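Local coordinates for RIM-binding protein, isoform F (Drosophila melanogaster, PDB 6Q9M) that couples synaptic vesicle recruitment to release sites, probably as a multidomain scaffold of the presynaptic active zone, at residues R78-T81 against Q85-R88; S116-S121 against A199-L204; I215-G220 against G224-T229. All coordinates share one frame; numbering follows the deposited sequence.

Contact 1: residues R78-T81 against Q85-R88; sequences RSVT and QTSR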
ATOM      1  N   ARG A  78     -15.740  -4.612  -6.578  1.00 50.82           N
ATOM      2  CA  ARG A  78     -15.637  -3.166  -6.520  1.00 47.77           C
ATOM      3  C   ARG A  78     -16.998  -2.542  -6.748  1.00 59.07           C
ATOM      4  O   ARG A  78     -17.732  -2.948  -7.659  1.00 58.09           O
ATOM      5  CB  ARG A  78     -14.670  -2.641  -7.576  1.00 45.16           C
ATOM      6  CG  ARG A  78     -13.239  -3.064  -7.367  1.00 45.04           C
ATOM      7  CD  ARG A  78     -12.301  -2.235  -8.216  1.00 47.47           C
ATOM      8  NE  ARG A  78     -11.182  -3.054  -8.649  1.00 61.71           N
ATOM      9  CZ  ARG A  78     -10.199  -2.638  -9.437  1.00 68.02           C
ATOM     10  NH1 ARG A  78     -10.188  -1.387  -9.885  1.00 72.34           N
ATOM     11  NH2 ARG A  78      -9.228  -3.484  -9.768  1.00 61.06           N
ATOM     12  N   SER A  79     -17.316  -1.552  -5.917  1.00 58.20           N
ATOM     13  CA  SER A  79     -18.475  -0.705  -6.135  1.00 54.95           C
ATOM     14  C   SER A  79     -18.171   0.263  -7.263  1.00 61.62           C
ATOM     15  O   SER A  79     -17.089   0.844  -7.317  1.00 64.26           O
ATOM     16  CB  SER A  79     -18.806   0.086  -4.868  1.00 56.40           C
ATOM     17  OG  SER A  79     -19.349  -0.733  -3.851  1.00 58.86           O
ATOM     18  N   VAL A  80     -19.140   0.473  -8.142  1.00 62.91           N
ATOM     19  CA  VAL A  80     -19.006   1.438  -9.225  1.00 64.44           C
ATOM     20  C   VAL A  80     -20.116   2.462  -9.072  1.00 72.34           C
ATOM     21  O   VAL A  80     -21.280   2.091  -8.874  1.00 74.59           O
ATOM     22  CB  VAL A  80     -19.063   0.770 -10.609  1.00 64.74           C
ATOM     23  CG1 VAL A  80     -18.805   1.800 -11.687  1.00 73.62           C
ATOM     24  CG2 VAL A  80     -18.034  -0.354 -10.703  1.00 59.67           C
ATOM     25  N   THR A  81     -19.747   3.742  -9.098  1.00 70.82           N
ATOM     26  CA  THR A  81     -20.713   4.825  -9.025  1.00 66.82           C
ATOM     27  C   THR A  81     -21.150   5.199 -10.443  1.00 87.23           C
ATOM     28  O   THR A  81     -20.632   4.678 -11.433  1.00 84.98           O
ATOM     29  CB  THR A  81     -20.120   6.021  -8.285  1.00 75.94           C
ATOM     30  OG1 THR A  81     -19.095   6.605  -9.090  1.00 78.29           O
ATOM     31  CG2 THR A  81     -19.511   5.589  -6.954  1.00 65.46           C
ATOM     32  N   GLN A  85     -16.561   6.113 -10.694  1.00 80.06           N
ATOM     33  CA  GLN A  85     -15.596   5.953  -9.616  1.00 79.49           C
ATOM     34  C   GLN A  85     -15.834   4.628  -8.892  1.00 77.70           C
ATOM     35  O   GLN A  85     -16.964   4.144  -8.793  1.00 85.65           O
ATOM     36  CB  GLN A  85     -15.727   7.101  -8.613  1.00 83.04           C
ATOM     37  CG  GLN A  85     -14.880   8.328  -8.902  1.00 97.32           C
ATOM     38  CD  GLN A  85     -14.914   9.338  -7.754  1.00113.26           C
ATOM     39  OE1 GLN A  85     -15.960   9.924  -7.458  1.00120.77           O
ATOM     40  NE2 GLN A  85     -13.767   9.549  -7.108  1.00114.06           N
ATOM     41  N   THR A  86     -14.755   4.032  -8.390  1.00 76.84           N
ATOM     42  CA  THR A  86     -14.819   2.694  -7.811  1.00 73.64           C
ATOM     43  C   THR A  86     -14.173   2.667  -6.431  1.00 69.04           C
ATOM     44  O   THR A  86     -13.420   3.568  -6.056  1.00 69.26           O
ATOM     45  CB  THR A  86     -14.141   1.631  -8.696  1.00 72.23           C
ATOM     46  OG1 THR A  86     -12.751   1.943  -8.848  1.00 77.21           O
ATOM     47  CG2 THR A  86     -14.796   1.555 -10.073  1.00 78.05           C
ATOM     48  N   SER A  87     -14.488   1.617  -5.677  1.00 66.18           N
ATOM     49  CA  SER A  87     -13.777   1.285  -4.452  1.00 58.02           C
ATOM     50  C   SER A  87     -12.553   0.426  -4.784  1.00 52.14           C
ATOM     51  O   SER A  87     -12.407  -0.086  -5.898  1.00 53.84           O
ATOM     52  CB  SER A  87     -14.694   0.554  -3.474  1.00 52.34           C
ATOM     53  OG  SER A  87     -15.232  -0.613  -4.077  1.00 56.62           O
ATOM     54  N   ARG A  88     -11.672   0.260  -3.796  1.00 46.88           N
ATOM     55  CA  ARG A  88     -10.429  -0.477  -3.993  1.00 45.35           C
ATOM     56  C   ARG A  88     -10.622  -1.959  -3.709  1.00 47.32           C
ATOM     57  O   ARG A  88     -11.488  -2.356  -2.926  1.00 57.19           O
ATOM     58  CB  ARG A  88      -9.326   0.074  -3.103  1.00 45.20           C
ATOM     59  CG  ARG A  88      -9.143   1.566  -3.249  1.00 58.14           C
ATOM     60  CD  ARG A  88      -7.814   2.015  -2.693  1.00 66.76           C
ATOM     61  NE  ARG A  88      -7.667   3.465  -2.760  1.00 77.23           N
ATOM     62  CZ  ARG A  88      -6.993   4.105  -3.710  1.00 82.62           C
ATOM     63  NH1 ARG A  88      -6.396   3.412  -4.674  1.00 79.28           N
ATOM     64  NH2 ARG A  88      -6.908   5.435  -3.688  1.00 85.42           N
TER

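Contact 2: residues S116-S121 against A199-L204; sequences SSAVIS and ADFRTL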
ATOM      1  N   SER A 116       5.989  12.254  13.544  1.00 61.18           N
ATOM      2  CA  SER A 116       5.259  11.630  14.635  1.00 57.07           C
ATOM      3  C   SER A 116       4.169  10.667  14.184  1.00 56.42           C
ATOM      4  O   SER A 116       3.423  10.167  15.037  1.00 52.83           O
ATOM      5  CB  SER A 116       4.626  12.700  15.512  1.00 53.20           C
ATOM      6  OG  SER A 116       3.569  13.291  14.795  1.00 62.72           O
ATOM      7  N   SER A 117       4.045  10.389  12.889  1.00 57.08           N
ATOM      8  CA  SER A 117       2.902   9.619  12.422  1.00 56.02           C
ATOM      9  C   SER A 117       3.184   9.050  11.039  1.00 55.26           C
ATOM     10  O   SER A 117       4.111   9.471  10.346  1.00 57.49           O
ATOM     11  CB  SER A 117       1.647  10.483  12.393  1.00 58.15           C
ATOM     12  OG  SER A 117       1.736  11.427  11.337  1.00 63.94           O
ATOM     13  N   ALA A 118       2.339   8.103  10.634  1.00 48.40           N
ATOM     14  CA  ALA A 118       2.426   7.484   9.318  1.00 54.84           C
ATOM     15  C   ALA A 118       1.082   6.848   8.998  1.00 56.47           C
ATOM     16  O   ALA A 118       0.333   6.464   9.900  1.00 61.55           O
ATOM     17  CB  ALA A 118       3.549   6.435   9.256  1.00 45.93           C
ATOM     18  N   VAL A 119       0.760   6.773   7.713  1.00 53.32           N
ATOM     19  CA  VAL A 119      -0.415   6.038   7.257  1.00 51.73           C
ATOM     20  C   VAL A 119       0.047   4.640   6.865  1.00 51.44           C
ATOM     21  O   VAL A 119       0.965   4.486   6.048  1.00 54.90           O
ATOM     22  CB  VAL A 119      -1.124   6.756   6.094  1.00 50.95           C
ATOM     23  CG1 VAL A 119      -2.085   5.805   5.333  1.00 44.13           C
ATOM     24  CG2 VAL A 119      -1.894   7.963   6.619  1.00 55.10           C
ATOM     25  N   ILE A 120      -0.575   3.630   7.464  1.00 47.17           N
ATOM     26  CA  ILE A 120      -0.258   2.227   7.225  1.00 45.14           C
ATOM     27  C   ILE A 120      -1.374   1.630   6.385  1.00 51.77           C
ATOM     28  O   ILE A 120      -2.539   1.660   6.794  1.00 53.26           O
ATOM     29  CB  ILE A 120      -0.123   1.436   8.541  1.00 47.10           C
ATOM     30  CG1 ILE A 120       0.836   2.128   9.525  1.00 42.17           C
ATOM     31  CG2 ILE A 120       0.269  -0.008   8.241  1.00 43.12           C
ATOM     32  CD1 ILE A 120       2.259   2.231   9.037  1.00 39.44           C
ATOM     33  N   SER A 121      -1.007   1.034   5.251  1.00 53.10           N
ATOM     34  CA  SER A 121      -1.906   0.332   4.343  1.00 47.52           C
ATOM     35  C   SER A 121      -1.481  -1.129   4.214  1.00 51.50           C
ATOM     36  O   SER A 121      -0.314  -1.483   4.441  1.00 47.00           O
ATOM     37  CB  SER A 121      -1.897   0.970   2.952  1.00 43.76           C
ATOM     38  OG  SER A 121      -2.169   2.363   3.032  1.00 52.10           O
ATOM     39  N   ALA A 199       6.454  -3.759   7.422  1.00 54.39           N
ATOM     40  CA  ALA A 199       7.101  -2.670   6.706  1.00 55.07           C
ATOM     41  C   ALA A 199       8.041  -1.934   7.647  1.00 58.28           C
ATOM     42  O   ALA A 199       7.714  -1.707   8.814  1.00 66.46           O
ATOM     43  CB  ALA A 199       6.069  -1.689   6.131  1.00 52.67           C
ATOM     44  N   ASP A 200       9.210  -1.570   7.138  1.00 58.63           N
ATOM     45  CA  ASP A 200      10.173  -0.764   7.869  1.00 58.10           C
ATOM     46  C   ASP A 200      10.168   0.649   7.303  1.00 61.17           C
ATOM     47  O   ASP A 200      10.179   0.830   6.082  1.00 65.46           O
ATOM     48  CB  ASP A 200      11.587  -1.353   7.769  1.00 59.45           C
ATOM     49  CG  ASP A 200      11.734  -2.671   8.529  1.00 64.23           C
ATOM     50  OD1 ASP A 200      11.048  -2.858   9.574  1.00 62.41           O
ATOM     51  OD2 ASP A 200      12.537  -3.522   8.078  1.00 64.19           O
ATOM     52  N   PHE A 201      10.160   1.644   8.189  1.00 57.14           N
ATOM     53  CA  PHE A 201      10.233   3.039   7.775  1.00 59.49           C
ATOM     54  C   PHE A 201      10.833   3.848   8.916  1.00 53.49           C
ATOM     55  O   PHE A 201      10.991   3.354  10.034  1.00 56.48           O
ATOM     56  CB  PHE A 201       8.849   3.583   7.374  1.00 60.89           C
ATOM     57  CG  PHE A 201       7.923   3.839   8.539  1.00 51.84           C
ATOM     58  CD1 PHE A 201       7.102   2.827   9.031  1.00 48.34           C
ATOM     59  CD2 PHE A 201       7.856   5.097   9.129  1.00 56.65           C
ATOM     60  CE1 PHE A 201       6.244   3.057  10.101  1.00 54.13           C
ATOM     61  CE2 PHE A 201       6.995   5.343  10.214  1.00 59.45           C
ATOM     62  CZ  PHE A 201       6.195   4.319  10.703  1.00 55.16           C
ATOM     63  N   ARG A 202      11.178   5.103   8.621  1.00 53.70           N
ATOM     64  CA  ARG A 202      11.736   6.025   9.605  1.00 53.14           C
ATOM     65  C   ARG A 202      10.909   7.300   9.651  1.00 56.60           C
ATOM     66  O   ARG A 202      10.479   7.799   8.606  1.00 63.05           O
ATOM     67  CB  ARG A 202      13.187   6.393   9.285  1.00 56.89           C
ATOM     68  CG  ARG A 202      13.776   7.345  10.333  1.00 64.70           C
ATOM     69  CD  ARG A 202      15.167   7.883  10.001  1.00 80.31           C
ATOM     70  NE  ARG A 202      16.012   6.947   9.272  1.00 82.10           N
ATOM     71  CZ  ARG A 202      17.028   6.292   9.820  1.00 87.21           C
ATOM     72  NH1 ARG A 202      17.305   6.471  11.103  1.00 85.57           N
ATOM     73  NH2 ARG A 202      17.764   5.462   9.090  1.00 92.81           N
ATOM     74  N   THR A 203      10.682   7.839  10.849  1.00 79.54           N
ATOM     75  CA  THR A 203       9.954   9.100  10.893  1.00 76.09           C
ATOM     76  C   THR A 203      10.848  10.248  10.421  1.00 81.20           C
ATOM     77  O   THR A 203      12.071  10.126  10.343  1.00 79.71           O
ATOM     78  CB  THR A 203       9.397   9.371  12.291  1.00 81.51           C
ATOM     79  OG1 THR A 203      10.398   9.133  13.302  1.00 82.21           O
ATOM     80  CG2 THR A 203       8.192   8.477  12.537  1.00 79.19           C
ATOM     81  N   LEU A 204      10.215  11.359  10.049  1.00 83.19           N
ATOM     82  CA  LEU A 204      10.952  12.537   9.609  1.00 81.83           C
ATOM     83  C   LEU A 204      11.631  13.213  10.802  1.00 84.11           C
ATOM     84  O   LEU A 204      11.319  12.949  11.966  1.00 79.03           O
ATOM     85  CB  LEU A 204      10.027  13.519   8.893  1.00 72.62           C
ATOM     86  CG  LEU A 204       9.235  13.028   7.677  1.00 84.47           C
ATOM     87  CD1 LEU A 204       8.374  14.153   7.177  1.00 82.30           C
ATOM     88  CD2 LEU A 204      10.143  12.515   6.555  1.00 70.24           C
TER

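Contact 3: residues I215-G220 against G224-T229; sequences IQLEAG and GTILVT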
ATOM      1  N   ILE A 215      18.965   6.052  -2.791  1.00 90.05           N
ATOM      2  CA  ILE A 215      20.295   6.324  -3.310  1.00 85.58           C
ATOM      3  C   ILE A 215      20.776   5.117  -4.095  1.00 91.79           C
ATOM      4  O   ILE A 215      20.725   3.980  -3.608  1.00 97.72           O
ATOM      5  CB  ILE A 215      21.260   6.645  -2.163  1.00 85.40           C
ATOM      6  CG1 ILE A 215      20.709   7.782  -1.301  1.00 89.53           C
ATOM      7  CG2 ILE A 215      22.644   6.918  -2.717  1.00 80.84           C
ATOM      8  CD1 ILE A 215      20.033   7.295  -0.038  1.00 93.35           C
ATOM      9  N   GLN A 216      21.249   5.354  -5.315  1.00 92.54           N
ATOM     10  CA  GLN A 216      21.886   4.304  -6.091  1.00 97.18           C
ATOM     11  C   GLN A 216      23.117   4.867  -6.775  1.00 89.70           C
ATOM     12  O   GLN A 216      23.326   6.082  -6.842  1.00 80.85           O
ATOM     13  CB  GLN A 216      20.942   3.700  -7.140  1.00100.54           C
ATOM     14  CG  GLN A 216      19.480   3.783  -6.785  1.00106.65           C
ATOM     15  CD  GLN A 216      18.590   3.284  -7.896  1.00116.94           C
ATOM     16  OE1 GLN A 216      19.042   3.059  -9.022  1.00119.73           O
ATOM     17  NE2 GLN A 216      17.312   3.106  -7.587  1.00121.79           N
ATOM     18  N   LEU A 217      23.911   3.965  -7.334  1.00 93.50           N
ATOM     19  CA  LEU A 217      25.169   4.363  -7.935  1.00100.73           C
ATOM     20  C   LEU A 217      25.493   3.420  -9.079  1.00101.45           C
ATOM     21  O   LEU A 217      25.204   2.225  -9.003  1.00105.41           O
ATOM     22  CB  LEU A 217      26.282   4.341  -6.886  1.00105.77           C
ATOM     23  CG  LEU A 217      27.605   4.975  -7.287  1.00105.63           C
ATOM     24  CD1 LEU A 217      28.158   5.737  -6.103  1.00 98.42           C
ATOM     25  CD2 LEU A 217      28.582   3.917  -7.781  1.00109.58           C
ATOM     26  N   GLU A 218      26.069   3.975 -10.144  1.00101.62           N
ATOM     27  CA  GLU A 218      26.557   3.184 -11.269  1.00102.43           C
ATOM     28  C   GLU A 218      27.611   3.989 -12.019  1.00102.40           C
ATOM     29  O   GLU A 218      27.760   5.198 -11.820  1.00108.67           O
ATOM     30  CB  GLU A 218      25.410   2.766 -12.191  1.00102.06           C
ATOM     31  CG  GLU A 218      24.650   3.926 -12.811  1.00100.41           C
ATOM     32  CD  GLU A 218      23.563   3.460 -13.759  1.00103.52           C
ATOM     33  OE1 GLU A 218      23.853   3.279 -14.960  1.00104.52           O
ATOM     34  OE2 GLU A 218      22.419   3.266 -13.297  1.00104.29           O
ATOM     35  N   ALA A 219      28.349   3.301 -12.882  1.00105.65           N
ATOM     36  CA  ALA A 219      29.329   3.963 -13.734  1.00104.07           C
ATOM     37  C   ALA A 219      28.641   4.885 -14.739  1.00 99.16           C
ATOM     38  O   ALA A 219      27.635   4.520 -15.352  1.00 96.20           O
ATOM     39  CB  ALA A 219      30.177   2.930 -14.476  1.00 98.72           C
ATOM     40  N   GLY A 220      29.200   6.090 -14.906  1.00 96.40           N
ATOM     41  CA  GLY A 220      28.688   7.039 -15.854  1.00 90.55           C
ATOM     42  C   GLY A 220      28.960   6.614 -17.286  1.00 92.94           C
ATOM     43  O   GLY A 220      29.457   5.511 -17.550  1.00 91.82           O
ATOM     44  N   GLY A 224      36.050   6.290 -15.687  1.00106.61           N
ATOM     45  CA  GLY A 224      36.463   7.187 -14.634  1.00109.26           C
ATOM     46  C   GLY A 224      35.395   8.135 -14.152  1.00113.79           C
ATOM     47  O   GLY A 224      35.720   9.128 -13.492  1.00126.09           O
ATOM     48  N   THR A 225      34.136   7.891 -14.490  1.00107.64           N
ATOM     49  CA  THR A 225      33.023   8.680 -13.990  1.00104.13           C
ATOM     50  C   THR A 225      31.957   7.747 -13.430  1.00103.39           C
ATOM     51  O   THR A 225      31.759   6.642 -13.938  1.00111.08           O
ATOM     52  CB  THR A 225      32.429   9.561 -15.096  1.00105.87           C
ATOM     53  OG1 THR A 225      31.827   8.735 -16.104  1.00103.93           O
ATOM     54  CG2 THR A 225      33.505  10.444 -15.728  1.00112.51           C
ATOM     55  N   ILE A 226      31.286   8.179 -12.371  1.00103.81           N
ATOM     56  CA  ILE A 226      30.186   7.416 -11.801  1.00109.19           C
ATOM     57  C   ILE A 226      28.978   8.328 -11.685  1.00105.56           C
ATOM     58  O   ILE A 226      29.111   9.545 -11.511  1.00 99.52           O
ATOM     59  CB  ILE A 226      30.545   6.773 -10.445  1.00116.18           C
ATOM     60  CG1 ILE A 226      31.390   7.710  -9.589  1.00118.54           C
ATOM     61  CG2 ILE A 226      31.282   5.447 -10.667  1.00122.98           C
ATOM     62  CD1 ILE A 226      30.602   8.806  -8.914  1.00121.04           C
ATOM     63  N   LEU A 227      27.794   7.739 -11.803  1.00103.81           N
ATOM     64  CA  LEU A 227      26.544   8.475 -11.682  1.00 95.69           C
ATOM     65  C   LEU A 227      25.792   8.032 -10.433  1.00 83.53           C
ATOM     66  O   LEU A 227      25.261   6.916 -10.380  1.00 81.37           O
ATOM     67  CB  LEU A 227      25.689   8.295 -12.931  1.00 96.00           C
ATOM     68  CG  LEU A 227      24.504   9.260 -12.929  1.00 95.01           C
ATOM     69  CD1 LEU A 227      24.886  10.557 -13.601  1.00 92.76           C
ATOM     70  CD2 LEU A 227      23.308   8.619 -13.614  1.00 96.42           C
ATOM     71  N   VAL A 228      25.741   8.908  -9.438  1.00 75.46           N
ATOM     72  CA  VAL A 228      24.962   8.685  -8.228  1.00 79.97           C
ATOM     73  C   VAL A 228      23.629   9.395  -8.403  1.00 79.61           C
ATOM     74  O   VAL A 228      23.572  10.525  -8.914  1.00 73.14           O
ATOM     75  CB  VAL A 228      25.709   9.183  -6.974  1.00 91.65           C
ATOM     76  CG1 VAL A 228      26.276  10.573  -7.205  1.00 98.85           C
ATOM     77  CG2 VAL A 228      24.796   9.168  -5.753  1.00 87.47           C
ATOM     78  N   THR A 229      22.548   8.714  -8.021  1.00 79.73           N
ATOM     79  CA  THR A 229      21.193   9.229  -8.133  1.00 71.52           C
ATOM     80  C   THR A 229      20.491   9.074  -6.796  1.00 75.27           C
ATOM     81  O   THR A 229      20.909   8.285  -5.942  1.00 77.59           O
ATOM     82  CB  THR A 229      20.395   8.488  -9.205  1.00 76.48           C
ATOM     83  OG1 THR A 229      20.141   7.148  -8.757  1.00 86.56           O
ATOM     84  CG2 THR A 229      21.172   8.444 -10.514  1.00 68.72           C
TER

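Contact 1: residues R78-T81 against Q85-R88
S87 holds S79 by two different groups. The contact joins strand F (73-81) of a fibronectin type III domain to the F-G loop, where the chain turns back along that strand before strand 93-96. The backbone N-H of S87 goes to S79 O at 3.2 Å, in the carbonyl plane and on a lone pair. The hydroxyl OG of S87 accepts the N-H of S79 at 2.9 Å, 157° at the hydrogen. OG thus does the work that a backbone carbonyl would do in a regular ladder.

R78 runs along S87. Its CB and CG pass beside S87 O, and CD comes closest to that oxygen, at 3.2 Å. CG stands beside the backbone N (chi1 -65°), which lays CG and CD along S87 O. A bend at chi3 then turns the guanidinium off that line. T86 OG1 approaches only loosely, 4.2 Å from R78 CD. R78 NE forms a salt bridge with D89 OD2, and the guanidinium makes a cation-pi contact with Y45.

V80 and T86 form a single beta bridge. Their side chains lie side by side and point the same way. V80 CG2 meets T86 CG2 at 3.8 Å.

At the far end, T81 N donates to Q85 O at 2.8 Å, nearly along the C=O axis. T86 CA sits 3.0 Å from S79 O, with its C-H directed at that oxygen.

Contact 2: residues S116-S121 against A199-L204
A118 and F201 make the closest apolar contact between these two segments. A118 CB lies 3.7 Å from both CZ and CE2 of the F201 ring. The methyl comes in obliquely, neither squarely over the face nor at the edge. I120 adds a second touch: its CD1 is 4.2 Å from F201 CE1, also at an oblique angle. A118 and I120 stand two residues apart on the strand, and the far end of the ring reaches both. CB of F201 points toward segment 116-121. Its CG sits between the backbone N and the carbonyl carbon, and this chi1 of 74° keeps the ring directed between the layers.

These are the two layers of a fibronectin type III sandwich. Strand 118-123 is the middle strand of the three-stranded sheet. Strand 198-202 is an outer strand of the four-stranded sheet. F201 also packs on I152, V163, A110, I113 and L155, and these residues surround it between the layers. I120 and F201 both touch V163 and I152.

Polar interactions do not cross between the segments. T203 faces S116 only loosely, with CG2 4.5 Å from S116 N. S116 N bonds to T114 OG1, and the S116 backbone is also hydrogen-bonded to L155. The side chain of T203 touches L155 as well. The hydroxyl of T203 is engaged by A156 O and T159 N, in the loop before strand 160-167.

Contact 3: residues I215-G220 against G224-T229
L227, T229 and G220 have the largest areas buried here, and each is held mainly through its backbone. L227 and E218 are an antiparallel hydrogen-bonded pair. E218 N donates to L227 O at 3.1 Å, from above the carbonyl plane. L227 N meets E218 O almost head-on, with a C=O...N angle of 169°, but the modelled 2.5 Å is short, so the exact length is doubtful. The side chains are loosely placed, with CG of E218 4.5 Å from CB of L227. The L227 side chain also touches L266 on the next strand.

T229 is joined to Q216 by the same kind of paired hydrogen bonds. Q216 N to T229 O and T229 N to Q216 O are both 3.0 Å, and both donors are tilted out of the carbonyl planes. Their side chains cross obliquely, with Q216 CB 3.9 Å from T229 OG1.

Strands 215-219 and 225-231 form an antiparallel hairpin at the edge of an immunoglobulin-like domain. Strand 264-268 continues the sheet beyond 225-231. Q216, E218, L227 and T229 point to one face. L217 and V228 point to the other, with L217 CD1 4.3 Å from V228 CB. L217 CD2 also meets I226 CG2. I215 and V228 also touch I282.

G220 closes the ladder next to the turn. Its N donates to T225 O at 2.8 Å, from 49° above the carbonyl plane. G220 carries no side chain, and T225 OG1 can sit 3.6 Å from G220 CA. The same hydroxyl is hydrogen-bonded to Q222 O.

How the contacts relate
The three contacts lie in series along the chain and share no strand. Contacts 1 and 2 are mostly buried, whereas contact 3 is at the surface. Contact 1 ties a loop to the strand before it. Contact 3 pairs neighbouring strands of one sheet. Both rest largely on backbone bonds, but contact 1 has a single bridge and contact 3 a ladder of four. Contact 2 instead spans two sheets and has no hydrogen bond across it. Contacts 1 and 3 sit on opposite sides of the chain's centre, with centres about 44 Å apart. Strand 198-202 of contact 2 is followed in the chain by strand 215-219 of contact 3.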